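Local coordinates for 2,3-bisphosphoglycerate-independent phosphoglycerate mutase (Pyrococcus horikoshii, PDB 2ZKT), which probably catalyses the 2,3-bisphosphoglycerate-independent interconversion of 2-phosphoglycerate and 3-phosphoglycerate in glycolysis, at the zinc ion site. Numbering follows the deposited sequence.

The zinc ion site. Residues 13-14, 58, 60, 64, 300, 302, 305, 309, 346-349, 354, 356. With ZN (zinc ion), chain B; ZN (zinc ion), chain C.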
# COMPACT_ATOMS: atom_id res chain seq x y z
N ASP A 13 -12.29 -7.54 -7.68
CA ASP A 13 -13.07 -6.88 -8.73
C ASP A 13 -12.49 -5.54 -9.20
O ASP A 13 -12.20 -4.65 -8.39
CB ASP A 13 -14.51 -6.71 -8.23
CG ASP A 13 -15.53 -6.82 -9.35
OD1 ASP A 13 -15.68 -5.84 -10.12
OD2 ASP A 13 -16.19 -7.89 -9.46
N GLY A 14 -12.33 -5.41 -10.51
CA GLY A 14 -11.81 -4.17 -11.09
C GLY A 14 -10.40 -3.79 -10.65
O GLY A 14 -10.01 -2.62 -10.73
N ALA A 58 -14.67 -6.39 -20.58
CA ALA A 58 -15.61 -7.46 -20.26
C ALA A 58 -16.58 -7.01 -19.17
O ALA A 58 -16.17 -6.36 -18.19
CB ALA A 58 -14.86 -8.69 -19.78
N SER A 60 -19.00 -7.72 -15.95
CA SER A 60 -18.69 -8.57 -14.80
C SER A 60 -19.07 -10.04 -14.99
O SER A 60 -18.35 -10.94 -14.55
CB SER A 60 -19.36 -8.01 -13.54
OG SER A 60 -18.59 -8.30 -12.38
N HIS A 64 -16.33 -13.34 -15.45
CA HIS A 64 -16.29 -14.44 -14.49
C HIS A 64 -16.49 -15.82 -15.16
O HIS A 64 -16.00 -16.84 -14.69
CB HIS A 64 -17.36 -14.20 -13.41
CG HIS A 64 -16.79 -13.34 -12.30
ND1 HIS A 64 -17.01 -12.00 -12.19
CD2 HIS A 64 -15.98 -13.74 -11.22
CE1 HIS A 64 -16.36 -11.61 -11.07
NE2 HIS A 64 -15.74 -12.63 -10.47
N HIS A 300 -14.58 -13.69 -3.63
CA HIS A 300 -14.79 -12.45 -4.38
C HIS A 300 -14.87 -11.23 -3.45
O HIS A 300 -15.46 -11.28 -2.37
CB HIS A 300 -16.08 -12.59 -5.20
CG HIS A 300 -16.29 -11.50 -6.21
ND1 HIS A 300 -16.85 -10.28 -5.88
CD2 HIS A 300 -16.02 -11.45 -7.54
CE1 HIS A 300 -16.92 -9.52 -6.97
NE2 HIS A 300 -16.42 -10.21 -7.99
N LYS A 302 -15.78 -7.20 -3.97
CA LYS A 302 -16.29 -6.20 -4.92
C LYS A 302 -15.93 -4.71 -4.80
O LYS A 302 -15.64 -4.05 -5.81
CB LYS A 302 -17.83 -6.33 -4.98
CG LYS A 302 -18.51 -5.44 -6.01
CD LYS A 302 -18.08 -5.80 -7.44
CE LYS A 302 -19.08 -5.27 -8.47
NZ LYS A 302 -19.38 -3.82 -8.28
N ASP A 305 -13.92 -2.38 -7.12
CA ASP A 305 -14.50 -1.97 -8.39
C ASP A 305 -15.32 -0.69 -8.33
O ASP A 305 -15.38 0.07 -9.31
CB ASP A 305 -15.36 -3.10 -8.96
CG ASP A 305 -15.94 -2.76 -10.32
OD1 ASP A 305 -15.16 -2.50 -11.27
OD2 ASP A 305 -17.19 -2.74 -10.43
N HIS A 309 -15.07 2.92 -10.50
CA HIS A 309 -16.19 3.53 -11.21
C HIS A 309 -16.37 5.00 -10.80
O HIS A 309 -16.77 5.83 -11.62
CB HIS A 309 -17.48 2.75 -10.93
CG HIS A 309 -17.73 1.61 -11.88
ND1 HIS A 309 -18.04 1.81 -13.22
CD2 HIS A 309 -17.71 0.27 -11.69
CE1 HIS A 309 -18.20 0.63 -13.81
NE2 HIS A 309 -18.00 -0.32 -12.90
N ASP A 346 -11.22 -9.82 -12.16
CA ASP A 346 -12.00 -10.28 -13.32
C ASP A 346 -11.85 -9.31 -14.50
O ASP A 346 -12.19 -9.61 -15.64
CB ASP A 346 -13.47 -10.40 -12.90
CG ASP A 346 -13.96 -9.08 -12.33
OD1 ASP A 346 -13.17 -8.44 -11.62
OD2 ASP A 346 -15.11 -8.72 -12.57
N HIS A 347 -11.35 -8.09 -14.19
CA HIS A 347 -11.11 -7.11 -15.25
C HIS A 347 -10.51 -5.81 -14.70
O HIS A 347 -10.36 -5.62 -13.49
CB HIS A 347 -12.45 -6.82 -15.95
CG HIS A 347 -13.41 -6.18 -14.98
ND1 HIS A 347 -13.27 -4.92 -14.51
CD2 HIS A 347 -14.58 -6.73 -14.43
CE1 HIS A 347 -14.33 -4.70 -13.71
NE2 HIS A 347 -15.13 -5.77 -13.64
N SER A 348 -10.11 -4.92 -15.63
CA SER A 348 -9.59 -3.60 -15.22
C SER A 348 -10.72 -2.57 -15.14
O SER A 348 -11.65 -2.56 -15.94
CB SER A 348 -8.56 -3.15 -16.25
OG SER A 348 -7.34 -3.88 -16.03
N THR A 349 -10.62 -1.67 -14.16
CA THR A 349 -11.58 -0.58 -14.03
C THR A 349 -10.78 0.64 -13.63
O THR A 349 -10.75 1.03 -12.46
CB THR A 349 -12.64 -0.85 -12.95
OG1 THR A 349 -13.38 -2.03 -13.29
CG2 THR A 349 -13.62 0.34 -12.86
N MET A 354 -13.52 5.36 -15.33
CA MET A 354 -14.77 5.27 -14.57
C MET A 354 -15.70 4.16 -15.07
O MET A 354 -16.93 4.26 -14.97
CB MET A 354 -15.50 6.63 -14.60
CG MET A 354 -14.77 7.74 -13.83
SD MET A 354 -15.62 9.35 -13.85
CE MET A 354 -16.87 9.10 -12.54
N HIS A 356 -15.26 -0.30 -16.84
CA HIS A 356 -14.37 -1.39 -17.22
C HIS A 356 -13.56 -1.04 -18.47
O HIS A 356 -14.09 -0.45 -19.42
CB HIS A 356 -15.19 -2.66 -17.52
CG HIS A 356 -16.02 -3.13 -16.37
ND1 HIS A 356 -16.69 -4.34 -16.38
CD2 HIS A 356 -16.32 -2.55 -15.18
CE1 HIS A 356 -17.36 -4.49 -15.25
NE2 HIS A 356 -17.15 -3.42 -14.50
ZN ZN B . -16.41 -6.97 -11.95
ZN ZN C . -17.74 -2.67 -12.43
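Two zinc ions 4.5 Å apart (ZN of chain B to ZN of chain C) form the bimetallic centre typical of the alkaline-phosphatase-like metalloenzyme superfamily. ZN of chain B is bound by carboxylate OD1 of Asp13, whose OD2 makes a longer, doubtful contact, by OD2 of Asp346, by ring nitrogen NE2 of His347 and by hydroxyl OG of Ser60, the last at 2.6 Å. Ser60 holds the position of the family's nucleophile, which carries the phosphoryl group in transfer. The angles fit no regular polyhedron, so ligands may be missing. ZN of chain C takes Asp305 OD2 at 2.1 Å with NE2 of both His309 and His356; the 143° angle between Asp305 OD2 and His356 NE2 is wide for three ligands, so more may be unseen.

His347 links the two shells. Its CG sits in the crowded position between backbone N and carbonyl carbon (chi1 64°), and its CE1 lies over the centre of the His356 ring, while Gly14 N approaches the opposite face near the rim. An alanine in place of His347 would remove the NE2 ligand and this ring contact, and would probably weaken the hold on ZN of chain B and loosen His356.

In the second shell, His356 ND1 donates to Ala58 O at 2.8 Å, nearly straight (162° at H) and in the carbonyl plane, which, with the zinc on NE2, fixes the ring's rotation. Asp305, its CG anti to the backbone N, receives Thr349 OG1 on OD1 at 2.7 Å, nearly along the C-O axis. Lys302 forms a salt bridge with the Asp305 carboxylate, its NZ 3.3 Å from OD2 on the anti lone pair, and would probably offset its charge. His300 NE2 donates a bent hydrogen bond, in its ring plane, to the anti lone pair of Asp13 OD2 at 2.8 Å.

The ligands converge from the loop after strand 6-12, the start of helix 60-67, helix 303-309 following strand 296-301, and loops beyond strand 339-344.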